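3-hydroxy-3-methylglutaryl-CoA lyase (Acinetobacter baumannii, PDB 6NDS) belongs to the HMGL-like family of TIM-barrel enzymes and binds a zinc ion and coenzyme A. Local coordinates at residues V34-K39 / E72-G77; K94-A99 / T134-Q139; L214-T219 / L228-V233; A240-L245 / D279-L284. One frame throughout, in Å; residues are numbered along the deposited sequence.

Contact 1 (V34-K39 / E72-G77). With EDO (1,2-ethanediol), chain G.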
# COMPACT_ATOMS: atom_id res chain seq x y z
N VAL A 34 11.94 -17.05 -17.79
CA VAL A 34 10.67 -17.75 -17.93
C VAL A 34 10.62 -18.34 -19.34
O VAL A 34 10.66 -17.56 -20.32
CB VAL A 34 9.47 -16.84 -17.68
CG1 VAL A 34 8.16 -17.60 -17.93
CG2 VAL A 34 9.51 -16.28 -16.25
N PRO A 35 10.56 -19.66 -19.50
CA PRO A 35 10.59 -20.24 -20.84
C PRO A 35 9.49 -19.69 -21.73
O PRO A 35 8.40 -19.34 -21.26
CB PRO A 35 10.38 -21.74 -20.58
CG PRO A 35 10.81 -21.95 -19.17
CD PRO A 35 10.54 -20.67 -18.44
N THR A 36 9.77 -19.70 -23.02
CA THR A 36 8.85 -19.13 -24.00
C THR A 36 7.45 -19.72 -23.91
O THR A 36 6.46 -18.98 -23.92
CB THR A 36 9.45 -19.32 -25.39
OG1 THR A 36 10.74 -18.70 -25.41
CG2 THR A 36 8.55 -18.68 -26.44
N ASP A 37 7.32 -21.05 -23.81
CA ASP A 37 5.98 -21.61 -23.77
C ASP A 37 5.27 -21.30 -22.46
O ASP A 37 4.03 -21.30 -22.43
CB ASP A 37 5.97 -23.13 -24.06
CG ASP A 37 6.86 -23.95 -23.14
OD1 ASP A 37 7.51 -23.41 -22.23
OD2 ASP A 37 6.91 -25.18 -23.34
N LYS A 38 6.02 -21.01 -21.40
CA LYS A 38 5.38 -20.63 -20.14
C LYS A 38 4.99 -19.16 -20.14
O LYS A 38 4.01 -18.80 -19.47
CB LYS A 38 6.29 -20.98 -18.96
CG LYS A 38 6.50 -22.48 -18.82
CD LYS A 38 7.30 -22.87 -17.59
CE LYS A 38 7.69 -24.34 -17.65
NZ LYS A 38 8.25 -24.82 -16.36
N LYS A 39 5.73 -18.31 -20.86
CA LYS A 39 5.27 -16.94 -21.10
C LYS A 39 3.95 -16.97 -21.86
O LYS A 39 3.00 -16.25 -21.52
CB LYS A 39 6.30 -16.14 -21.89
CG LYS A 39 7.59 -15.75 -21.13
CD LYS A 39 8.33 -14.67 -21.93
CE LYS A 39 9.67 -14.29 -21.32
NZ LYS A 39 10.73 -15.28 -21.65
N GLU A 72 9.03 -12.02 -30.29
CA GLU A 72 8.38 -12.43 -31.54
C GLU A 72 7.68 -13.77 -31.37
O GLU A 72 6.53 -13.93 -31.81
CB GLU A 72 9.40 -12.50 -32.68
CG GLU A 72 8.77 -12.99 -33.97
CD GLU A 72 9.40 -12.36 -35.20
OE1 GLU A 72 10.52 -11.84 -35.08
OE2 GLU A 72 8.77 -12.40 -36.28
N GLU A 73 8.34 -14.74 -30.74
CA GLU A 73 7.71 -16.05 -30.60
C GLU A 73 6.55 -16.00 -29.61
O GLU A 73 5.55 -16.69 -29.80
CB GLU A 73 8.75 -17.09 -30.18
CG GLU A 73 8.20 -18.52 -30.04
CD GLU A 73 7.57 -19.07 -31.32
OE1 GLU A 73 7.88 -18.58 -32.42
OE2 GLU A 73 6.76 -20.01 -31.22
N VAL A 74 6.65 -15.16 -28.58
CA VAL A 74 5.52 -15.02 -27.67
C VAL A 74 4.30 -14.48 -28.41
O VAL A 74 3.18 -15.02 -28.30
CB VAL A 74 5.90 -14.13 -26.47
CG1 VAL A 74 4.66 -13.82 -25.65
CG2 VAL A 74 6.95 -14.84 -25.61
N PHE A 75 4.48 -13.40 -29.18
CA PHE A 75 3.36 -12.82 -29.91
C PHE A 75 2.83 -13.76 -30.97
O PHE A 75 1.63 -13.74 -31.26
CB PHE A 75 3.76 -11.48 -30.55
CG PHE A 75 3.61 -10.29 -29.63
CD1 PHE A 75 2.50 -9.46 -29.72
CD2 PHE A 75 4.58 -10.02 -28.68
CE1 PHE A 75 2.36 -8.36 -28.86
CE2 PHE A 75 4.45 -8.92 -27.82
CZ PHE A 75 3.35 -8.10 -27.91
N THR A 76 3.70 -14.61 -31.54
CA THR A 76 3.30 -15.61 -32.52
C THR A 76 2.43 -16.69 -31.89
O THR A 76 1.47 -17.17 -32.50
CB THR A 76 4.55 -16.25 -33.14
OG1 THR A 76 5.21 -15.31 -33.97
CG2 THR A 76 4.20 -17.51 -33.97
N GLY A 77 2.76 -17.07 -30.65
CA GLY A 77 2.25 -18.27 -30.04
C GLY A 77 0.99 -18.12 -29.21
O GLY A 77 0.28 -19.11 -29.01
C1 EDO G . -1.17 -20.04 -32.37
O1 EDO G . -0.87 -18.77 -32.96
C2 EDO G . -2.21 -19.84 -31.28
O2 EDO G . -3.30 -19.08 -31.80
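The methyl group of T36 meets the aliphatic stem of E73: CG2 of T36 lies 3.6 Å from CG of E73, and the two side chains cross at about a right angle. With OG1 of T36 at chi1 -57°, anti to the carbonyl carbon, the methyl falls anti to the backbone N, which turns it to the helix of 72-77 and leaves OG1 for D70. Next to this pair, V74 pushes its CG2 branch against K39, 3.9 Å from CD of K39 and 4.0 Å from CB of K39. Here too the groups meet crosswise; the valine touches CB and CD, while the ammonium end leads away.

That charge is led away from the helix of 72-77. The K39 chain runs extended as far as CE and bends at its last torsion (chi4 80°), bringing NZ within 2.6 Å of V34 O, in the plane of that carbonyl. D70 makes a salt bridge with the same ammonium group, and W33 adds a cation-pi contact. D70 therefore takes polar ends from both T36 and K39, helping to hold the two side chains whose carbon atoms face the second helix. P35 is the N-cap residue of helix 36-46, so T36 and K39 sit in its first turn.

The result is apolar packing between two helices, 36-46 and 71-77, on the outside of a TIM barrel; the strand 53-58 runs between them in sequence.

Contact 2 (K94-A99 / T134-Q139); sequences KGALRA and TEIVEQ. With COA (coenzyme A), chain B.
A96 and I136 bring together two outer helices of the TIM barrel, 93-101 and 126-140, with strand 106-112 between them in sequence. The alanine methyl sits against the isoleucine branches: CB of A96 is 3.7 Å from CG1 of I136 and 3.9 Å from CG2 of I136. I136 places CG1 anti to its carbonyl carbon, while CG2 lies anti to the backbone N; CD1 also reaches the same methyl, so the alanine is touched by three carbons of one side chain. I90 and L107, from the strands beneath, pack on A96 as well.

Farther out, L97 and Q139 cross at about a right angle, with CD2 of L97 4.2 Å from OE1 of Q139, a loose contact at the exposed edge. The Q139 chain is extended beyond CG, and its amide turns NE2 back to the preceding turn of its own helix, where it gives a hydrogen bond to E135 OE2 of 2.8 Å at 162°. This bond lies near the amide plane and uses the anti lone pair of the carboxylate, which helps fix the rotation of the amide.

The first helix also borders the coenzyme A pocket through K94, G95 and R98. R98 bends at chi3 (58°) to bring its guanidinium edge to the adenine; NH1 also bonds V60 O, and its hydrogen bond to N1A of coenzyme A, 2.7 Å long, is weak and bent at 127°.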
# COMPACT_ATOMS: atom_id res chain seq x y z
N LYS A 94 13.42 0.09 -35.33
CA LYS A 94 13.68 -1.34 -35.48
C LYS A 94 12.70 -2.17 -34.67
O LYS A 94 12.17 -3.18 -35.17
CB LYS A 94 15.12 -1.67 -35.07
N GLY A 95 12.43 -1.76 -33.43
CA GLY A 95 11.46 -2.48 -32.61
C GLY A 95 10.04 -2.37 -33.14
O GLY A 95 9.29 -3.34 -33.09
N ALA A 96 9.67 -1.20 -33.64
CA ALA A 96 8.34 -1.03 -34.23
C ALA A 96 8.14 -1.99 -35.40
O ALA A 96 7.07 -2.61 -35.53
CB ALA A 96 8.16 0.42 -34.69
N LEU A 97 9.15 -2.13 -36.26
CA LEU A 97 9.02 -3.01 -37.41
C LEU A 97 8.91 -4.47 -36.99
O LEU A 97 8.14 -5.24 -37.58
CB LEU A 97 10.20 -2.80 -38.36
CG LEU A 97 10.17 -1.44 -39.05
CD1 LEU A 97 11.43 -1.19 -39.87
CD2 LEU A 97 8.93 -1.32 -39.92
N ARG A 98 9.68 -4.87 -35.96
CA ARG A 98 9.55 -6.21 -35.40
C ARG A 98 8.15 -6.44 -34.86
O ARG A 98 7.56 -7.50 -35.07
CB ARG A 98 10.58 -6.42 -34.28
CG ARG A 98 12.06 -6.53 -34.69
CD ARG A 98 12.96 -6.54 -33.44
NE ARG A 98 12.64 -7.64 -32.53
CZ ARG A 98 12.90 -7.65 -31.22
NH1 ARG A 98 13.49 -6.61 -30.64
NH2 ARG A 98 12.57 -8.70 -30.48
N ALA A 99 7.61 -5.46 -34.14
CA ALA A 99 6.30 -5.61 -33.52
C ALA A 99 5.21 -5.76 -34.57
O ALA A 99 4.28 -6.57 -34.40
CB ALA A 99 6.01 -4.42 -32.61
N THR A 134 8.92 9.85 -34.85
CA THR A 134 8.44 10.49 -36.07
C THR A 134 8.57 9.56 -37.28
O THR A 134 7.65 9.48 -38.11
CB THR A 134 9.21 11.79 -36.31
OG1 THR A 134 9.06 12.63 -35.15
CG2 THR A 134 8.66 12.51 -37.51
N GLU A 135 9.68 8.84 -37.39
CA GLU A 135 9.83 7.90 -38.49
C GLU A 135 8.87 6.72 -38.33
O GLU A 135 8.33 6.22 -39.32
CB GLU A 135 11.28 7.42 -38.57
CG GLU A 135 11.58 6.56 -39.79
CD GLU A 135 11.76 7.36 -41.06
OE1 GLU A 135 12.12 8.56 -40.97
OE2 GLU A 135 11.55 6.80 -42.16
N ILE A 136 8.64 6.27 -37.10
CA ILE A 136 7.70 5.18 -36.86
C ILE A 136 6.31 5.56 -37.35
O ILE A 136 5.65 4.78 -38.05
CB ILE A 136 7.68 4.79 -35.38
CG1 ILE A 136 8.97 4.06 -35.01
CG2 ILE A 136 6.45 3.96 -35.06
CD1 ILE A 136 9.24 4.07 -33.52
N VAL A 137 5.85 6.75 -36.98
CA VAL A 137 4.54 7.22 -37.41
C VAL A 137 4.49 7.38 -38.92
O VAL A 137 3.50 7.01 -39.57
CB VAL A 137 4.19 8.53 -36.67
CG1 VAL A 137 2.99 9.20 -37.30
CG2 VAL A 137 3.92 8.25 -35.19
N GLU A 138 5.56 7.92 -39.51
CA GLU A 138 5.56 8.15 -40.96
C GLU A 138 5.43 6.83 -41.72
O GLU A 138 4.74 6.77 -42.74
CB GLU A 138 6.83 8.89 -41.37
N GLN A 139 6.05 5.77 -41.22
CA GLN A 139 6.04 4.50 -41.94
C GLN A 139 4.84 3.62 -41.60
O GLN A 139 4.36 2.89 -42.47
CB GLN A 139 7.32 3.71 -41.65
CG GLN A 139 8.60 4.40 -42.13
CD GLN A 139 9.80 3.48 -42.12
OE1 GLN A 139 9.67 2.26 -41.98
NE2 GLN A 139 10.99 4.05 -42.27
N1A COA B . 15.31 -4.64 -30.93
C2A COA B . 16.34 -5.47 -31.18
N3A COA B . 17.57 -5.20 -31.61
C4A COA B . 17.72 -3.87 -31.78
C5A COA B . 16.77 -2.90 -31.57
C6A COA B . 15.50 -3.31 -31.12
N6A COA B . 14.50 -2.48 -30.88
N7A COA B . 17.30 -1.64 -31.86
C8A COA B . 18.53 -1.88 -32.24
N9A COA B . 18.84 -3.22 -32.22
C1B COA B . 20.11 -3.85 -32.60
C2B COA B . 20.56 -3.55 -34.03
O2B COA B . 19.91 -4.30 -35.03
C3B COA B . 22.05 -3.82 -33.89
O3B COA B . 22.29 -5.22 -33.76
P3B COA B . 23.84 -5.56 -34.11
O7A COA B . 24.66 -5.33 -32.85
O8A COA B . 24.23 -4.62 -35.23
O9A COA B . 23.86 -7.02 -34.55
C4B COA B . 22.31 -3.07 -32.59
O4B COA B . 21.15 -3.39 -31.77
C5B COA B . 22.33 -1.58 -32.81
O5B COA B . 22.61 -0.92 -31.57
P1A COA B . 22.21 0.62 -31.47
O1A COA B . 21.21 0.96 -32.52
O2A COA B . 23.44 1.45 -31.32
O3A COA B . 21.44 0.56 -30.07
P2A COA B . 21.95 0.37 -28.57
O4A COA B . 22.58 1.65 -28.13
O5A COA B . 22.73 -0.89 -28.44
O6A COA B . 20.55 0.15 -27.83
CBP COA B . 18.19 0.46 -27.60
CCP COA B . 19.50 1.15 -27.98
CDP COA B . 17.05 1.49 -27.55
CEP COA B . 17.86 -0.59 -28.67
CAP COA B . 18.38 -0.20 -26.24
OAP COA B . 18.90 0.76 -25.33
C9P COA B . 17.10 -0.78 -25.66
O9P COA B . 16.60 -1.79 -26.14
N8P COA B . 16.59 -0.15 -24.62
C7P COA B . 15.31 -0.50 -24.03
C6P COA B . 15.48 -1.09 -22.65
C5P COA B . 14.15 -1.32 -21.96
O5P COA B . 13.24 -1.91 -22.54
N4P COA B . 14.04 -0.85 -20.71
C3P COA B . 12.91 -1.13 -19.84
C2P COA B . 11.60 -0.64 -20.42
S1P COA B . 11.67 1.10 -20.89

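Contact 3 (L214-T219 / L228-V233). With ZN (zinc ion), chain H; ACT (acetate ion), chain D.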
# COMPACT_ATOMS: atom_id res chain seq x y z
N LEU A 214 -2.53 5.69 -16.46
CA LEU A 214 -1.58 5.91 -15.37
C LEU A 214 -0.90 4.59 -15.05
O LEU A 214 -1.56 3.56 -14.90
CB LEU A 214 -2.27 6.45 -14.12
CG LEU A 214 -2.54 7.96 -13.99
CD1 LEU A 214 -1.26 8.76 -14.20
CD2 LEU A 214 -3.62 8.39 -14.95
N HIS A 215 0.43 4.64 -14.90
CA HIS A 215 1.26 3.45 -14.68
C HIS A 215 2.09 3.69 -13.42
O HIS A 215 3.17 4.29 -13.47
CB HIS A 215 2.11 3.24 -15.93
CG HIS A 215 3.09 2.11 -15.86
ND1 HIS A 215 2.98 0.99 -16.65
CD2 HIS A 215 4.26 1.98 -15.18
CE1 HIS A 215 4.01 0.19 -16.43
NE2 HIS A 215 4.80 0.76 -15.54
N PHE A 216 1.60 3.23 -12.26
CA PHE A 216 2.27 3.48 -10.99
C PHE A 216 3.07 2.26 -10.52
O PHE A 216 2.62 1.12 -10.62
CB PHE A 216 1.25 3.85 -9.90
CG PHE A 216 0.56 5.17 -10.12
CD1 PHE A 216 1.27 6.36 -10.04
CD2 PHE A 216 -0.81 5.22 -10.34
CE1 PHE A 216 0.63 7.59 -10.23
CE2 PHE A 216 -1.46 6.45 -10.51
CZ PHE A 216 -0.74 7.64 -10.45
N HIS A 217 4.26 2.51 -10.01
CA HIS A 217 4.98 1.50 -9.25
C HIS A 217 4.80 1.78 -7.76
O HIS A 217 4.47 2.91 -7.35
CB HIS A 217 6.46 1.45 -9.67
CG HIS A 217 6.69 0.85 -11.03
ND1 HIS A 217 7.18 -0.43 -11.20
CD2 HIS A 217 6.52 1.35 -12.28
CE1 HIS A 217 7.28 -0.70 -12.49
NE2 HIS A 217 6.88 0.37 -13.17
N ASN A 218 4.97 0.74 -6.94
CA ASN A 218 4.63 0.80 -5.52
C ASN A 218 5.86 0.94 -4.61
O ASN A 218 5.82 0.54 -3.44
CB ASN A 218 3.81 -0.43 -5.12
CG ASN A 218 3.13 -0.26 -3.76
OD1 ASN A 218 2.59 0.81 -3.46
ND2 ASN A 218 3.17 -1.31 -2.94
N THR A 219 6.92 1.55 -5.14
CA THR A 219 8.23 1.53 -4.48
C THR A 219 8.19 2.12 -3.08
O THR A 219 8.93 1.66 -2.20
CB THR A 219 9.23 2.30 -5.35
OG1 THR A 219 9.08 1.84 -6.70
CG2 THR A 219 10.66 2.08 -4.88
N LEU A 228 -6.25 5.82 -6.52
CA LEU A 228 -7.53 6.39 -6.08
C LEU A 228 -7.53 7.90 -6.25
O LEU A 228 -8.55 8.49 -6.63
CB LEU A 228 -7.81 5.97 -4.63
CG LEU A 228 -9.26 6.12 -4.16
CD1 LEU A 228 -10.20 5.36 -5.08
CD2 LEU A 228 -9.40 5.62 -2.72
N ALA A 229 -6.40 8.56 -5.98
CA ALA A 229 -6.32 10.01 -6.18
C ALA A 229 -6.53 10.37 -7.65
O ALA A 229 -7.23 11.34 -7.96
CB ALA A 229 -4.99 10.56 -5.68
N ALA A 230 -5.90 9.62 -8.56
CA ALA A 230 -6.11 9.87 -9.99
C ALA A 230 -7.55 9.61 -10.40
O ALA A 230 -8.14 10.37 -11.18
CB ALA A 230 -5.16 8.98 -10.82
N TYR A 231 -8.15 8.52 -9.88
CA TYR A 231 -9.55 8.23 -10.18
C TYR A 231 -10.46 9.37 -9.72
O TYR A 231 -11.43 9.72 -10.42
CB TYR A 231 -9.95 6.92 -9.49
CG TYR A 231 -11.36 6.46 -9.83
CD1 TYR A 231 -11.60 5.62 -10.90
CD2 TYR A 231 -12.45 6.87 -9.07
CE1 TYR A 231 -12.89 5.19 -11.21
CE2 TYR A 231 -13.73 6.46 -9.37
CZ TYR A 231 -13.95 5.62 -10.43
OH TYR A 231 -15.24 5.22 -10.72
N GLU A 232 -10.18 9.95 -8.55
CA GLU A 232 -11.01 11.01 -8.01
C GLU A 232 -11.04 12.26 -8.90
O GLU A 232 -12.01 13.02 -8.83
CB GLU A 232 -10.55 11.36 -6.58
CG GLU A 232 -10.86 10.24 -5.56
CD GLU A 232 -10.25 10.45 -4.18
OE1 GLU A 232 -9.40 11.35 -4.02
OE2 GLU A 232 -10.62 9.69 -3.25
N VAL A 233 -10.02 12.48 -9.73
CA VAL A 233 -10.02 13.62 -10.65
C VAL A 233 -10.30 13.20 -12.09
O VAL A 233 -10.12 14.00 -13.01
CB VAL A 233 -8.72 14.44 -10.55
CG1 VAL A 233 -8.59 15.08 -9.16
CG2 VAL A 233 -7.49 13.59 -10.86
ZN ZN H . 6.91 0.27 -15.36
C ACT D . -18.04 4.58 -7.88
O ACT D . -17.45 5.32 -8.73
OXT ACT D . -17.86 4.52 -6.63
CH3 ACT D . -19.12 3.61 -8.45
O HOH W 1 9.02 -0.40 -15.26
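H215 and H217 grip the zinc ion together, each through NE2 at 2.2 Å, with water 1 also 2.2 Å from the metal. D25 is a further ligand. The rings reach the zinc by different routes: H215 has CG anti to the backbone N (chi1 176°), whereas H217 has it anti to the carbonyl carbon (chi1 -72°). Their far nitrogens are held in turn, ND1 of H215 by D239 and ND1 of H217 by the carbonyl of S255, a second shell that helps set the rotation of each imidazole and would probably strengthen its donation to the metal.

The neighbouring residues L214 and F216 turn away from the metal, to the helix of 228-233. There A230 meets both: its CB lies 4.2 Å from CG of L214 and 4.5 Å from CE2 of F216. The methyl approaches the phenylalanine at the ring edge, near its plane, rather than over a face. These are light apolar touches, with the alanine methyl facing the strand.

Strand 212-216 is one of the parallel strands of the TIM barrel and bonds through its backbone to both adjacent strands, 182-186 and 237-240. With helix 223-232 and strand 237-240 it forms a beta-alpha-beta unit, and F238 of the last strand packs on L214 and A230. On the flank, V196 of helix 193-203 touches F216.

Contact 4 (A240-L245 / D279-L284); sequences AALGGL and DALIQL
The loop that follows barrel strand 237-240 packs by a single leucine on helix 278-285. L242 divides its two methyls between two residues one helical turn apart: CD1 of L242 lies 3.7 Å from CD1 of L281, and CD2 of L242 lies 4.0 Å from CD2 of L284. With CG anti to the backbone N (chi1 -176°), L242 holds its fork out to the helix. It slides past L281 in the opposite direction but crosses L284 at about a right angle. CD1 of L242 also lies 3.9 Å from O of L281, so this branch reaches the helix backbone as well.

In this TIM barrel, 237-240 is the last of the eight strands, and just beyond it A241-G244 form a type II beta turn, closed by G244 N to A241 O at 3.0 Å, with G243 at its third position. G243 and G244 both have positive phi. Polar partners hold the backbone of the turn: L242 N is bonded to E20, G243 N to E261 and G243 O to T296. Around the leucine cluster, L42 and L288 also pack on L242, while L46 touches L284.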
# COMPACT_ATOMS: atom_id res chain seq x y z
N ALA A 240 -1.26 -2.48 -14.23
CA ALA A 240 -0.93 -3.23 -13.02
C ALA A 240 -0.31 -4.55 -13.44
O ALA A 240 -0.50 -4.99 -14.57
CB ALA A 240 -2.17 -3.46 -12.14
N ALA A 241 0.45 -5.18 -12.54
CA ALA A 241 1.09 -6.46 -12.82
C ALA A 241 0.58 -7.51 -11.84
O ALA A 241 0.51 -7.26 -10.63
CB ALA A 241 2.61 -6.37 -12.72
N LEU A 242 0.26 -8.70 -12.38
CA LEU A 242 -0.11 -9.84 -11.55
C LEU A 242 0.91 -10.06 -10.44
O LEU A 242 2.12 -10.08 -10.68
CB LEU A 242 -0.20 -11.10 -12.43
CG LEU A 242 -0.68 -12.37 -11.73
CD1 LEU A 242 -2.18 -12.29 -11.47
CD2 LEU A 242 -0.33 -13.57 -12.61
N GLY A 243 0.41 -10.23 -9.22
CA GLY A 243 1.27 -10.51 -8.08
C GLY A 243 2.16 -9.36 -7.65
O GLY A 243 2.98 -9.55 -6.74
N GLY A 244 2.06 -8.19 -8.28
CA GLY A 244 2.98 -7.13 -7.93
C GLY A 244 4.38 -7.31 -8.47
O GLY A 244 5.34 -6.75 -7.93
N LEU A 245 4.53 -8.11 -9.53
CA LEU A 245 5.81 -8.21 -10.21
C LEU A 245 6.21 -6.85 -10.78
O LEU A 245 5.39 -5.92 -10.86
CB LEU A 245 5.73 -9.25 -11.33
CG LEU A 245 5.41 -10.68 -10.89
CD1 LEU A 245 5.21 -11.60 -12.11
CD2 LEU A 245 6.52 -11.19 -10.00
N ASP A 279 -11.68 -13.52 -8.16
CA ASP A 279 -11.41 -14.85 -7.63
C ASP A 279 -10.45 -15.62 -8.52
O ASP A 279 -9.49 -16.23 -8.04
CB ASP A 279 -12.71 -15.64 -7.47
CG ASP A 279 -13.53 -15.19 -6.30
OD1 ASP A 279 -12.94 -14.87 -5.25
OD2 ASP A 279 -14.77 -15.18 -6.43
N ALA A 280 -10.70 -15.59 -9.84
CA ALA A 280 -9.83 -16.33 -10.75
C ALA A 280 -8.45 -15.71 -10.82
O ALA A 280 -7.45 -16.44 -10.98
CB ALA A 280 -10.45 -16.37 -12.15
N LEU A 281 -8.36 -14.39 -10.69
CA LEU A 281 -7.07 -13.72 -10.77
C LEU A 281 -6.21 -14.05 -9.55
O LEU A 281 -5.00 -14.26 -9.68
CB LEU A 281 -7.28 -12.22 -10.90
CG LEU A 281 -6.03 -11.42 -11.24
CD1 LEU A 281 -5.61 -11.69 -12.69
CD2 LEU A 281 -6.30 -9.94 -10.98
N ILE A 282 -6.82 -14.08 -8.37
CA ILE A 282 -6.08 -14.48 -7.17
C ILE A 282 -5.54 -15.90 -7.33
O ILE A 282 -4.39 -16.19 -6.97
CB ILE A 282 -6.97 -14.35 -5.92
CG1 ILE A 282 -7.23 -12.87 -5.60
CG2 ILE A 282 -6.32 -15.07 -4.71
CD1 ILE A 282 -8.35 -12.66 -4.58
N GLN A 283 -6.37 -16.81 -7.85
CA GLN A 283 -5.91 -18.18 -8.03
C GLN A 283 -4.73 -18.23 -8.99
O GLN A 283 -3.75 -18.96 -8.75
CB GLN A 283 -7.06 -19.06 -8.54
CG GLN A 283 -6.68 -20.53 -8.66
CD GLN A 283 -7.75 -21.35 -9.36
OE1 GLN A 283 -8.47 -20.85 -10.22
NE2 GLN A 283 -7.84 -22.63 -9.00
N LEU A 284 -4.78 -17.45 -10.07
CA LEU A 284 -3.67 -17.41 -11.01
C LEU A 284 -2.42 -16.83 -10.35
O LEU A 284 -1.31 -17.36 -10.52
CB LEU A 284 -4.05 -16.59 -12.25
CG LEU A 284 -2.91 -16.49 -13.28
CD1 LEU A 284 -2.52 -17.83 -13.88
CD2 LEU A 284 -3.29 -15.49 -14.39

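From the N terminus, contact 1 comes first: it closes a loop of 32 residues through strand 53-58 and joins helices 36-46 and 71-77. Contact 2 opens after it has closed and links helices 93-101 and 126-140 across strand 106-112. Contact 3 spans the shortest loop, eight residues, binding a strand to its own following helix, and contact 4 then ties the loop after the last strand to helix 278-285. The four follow in series; none nests or crosses. Contacts 2 and 3 lie on opposite sides of the chain's centre, about 30 Å between centres, whereas contacts 3 and 4 come within about 6 Å at their nearest atoms. Helix 36-46, used in contact 1, also packs on contact 4 through L42 and L46.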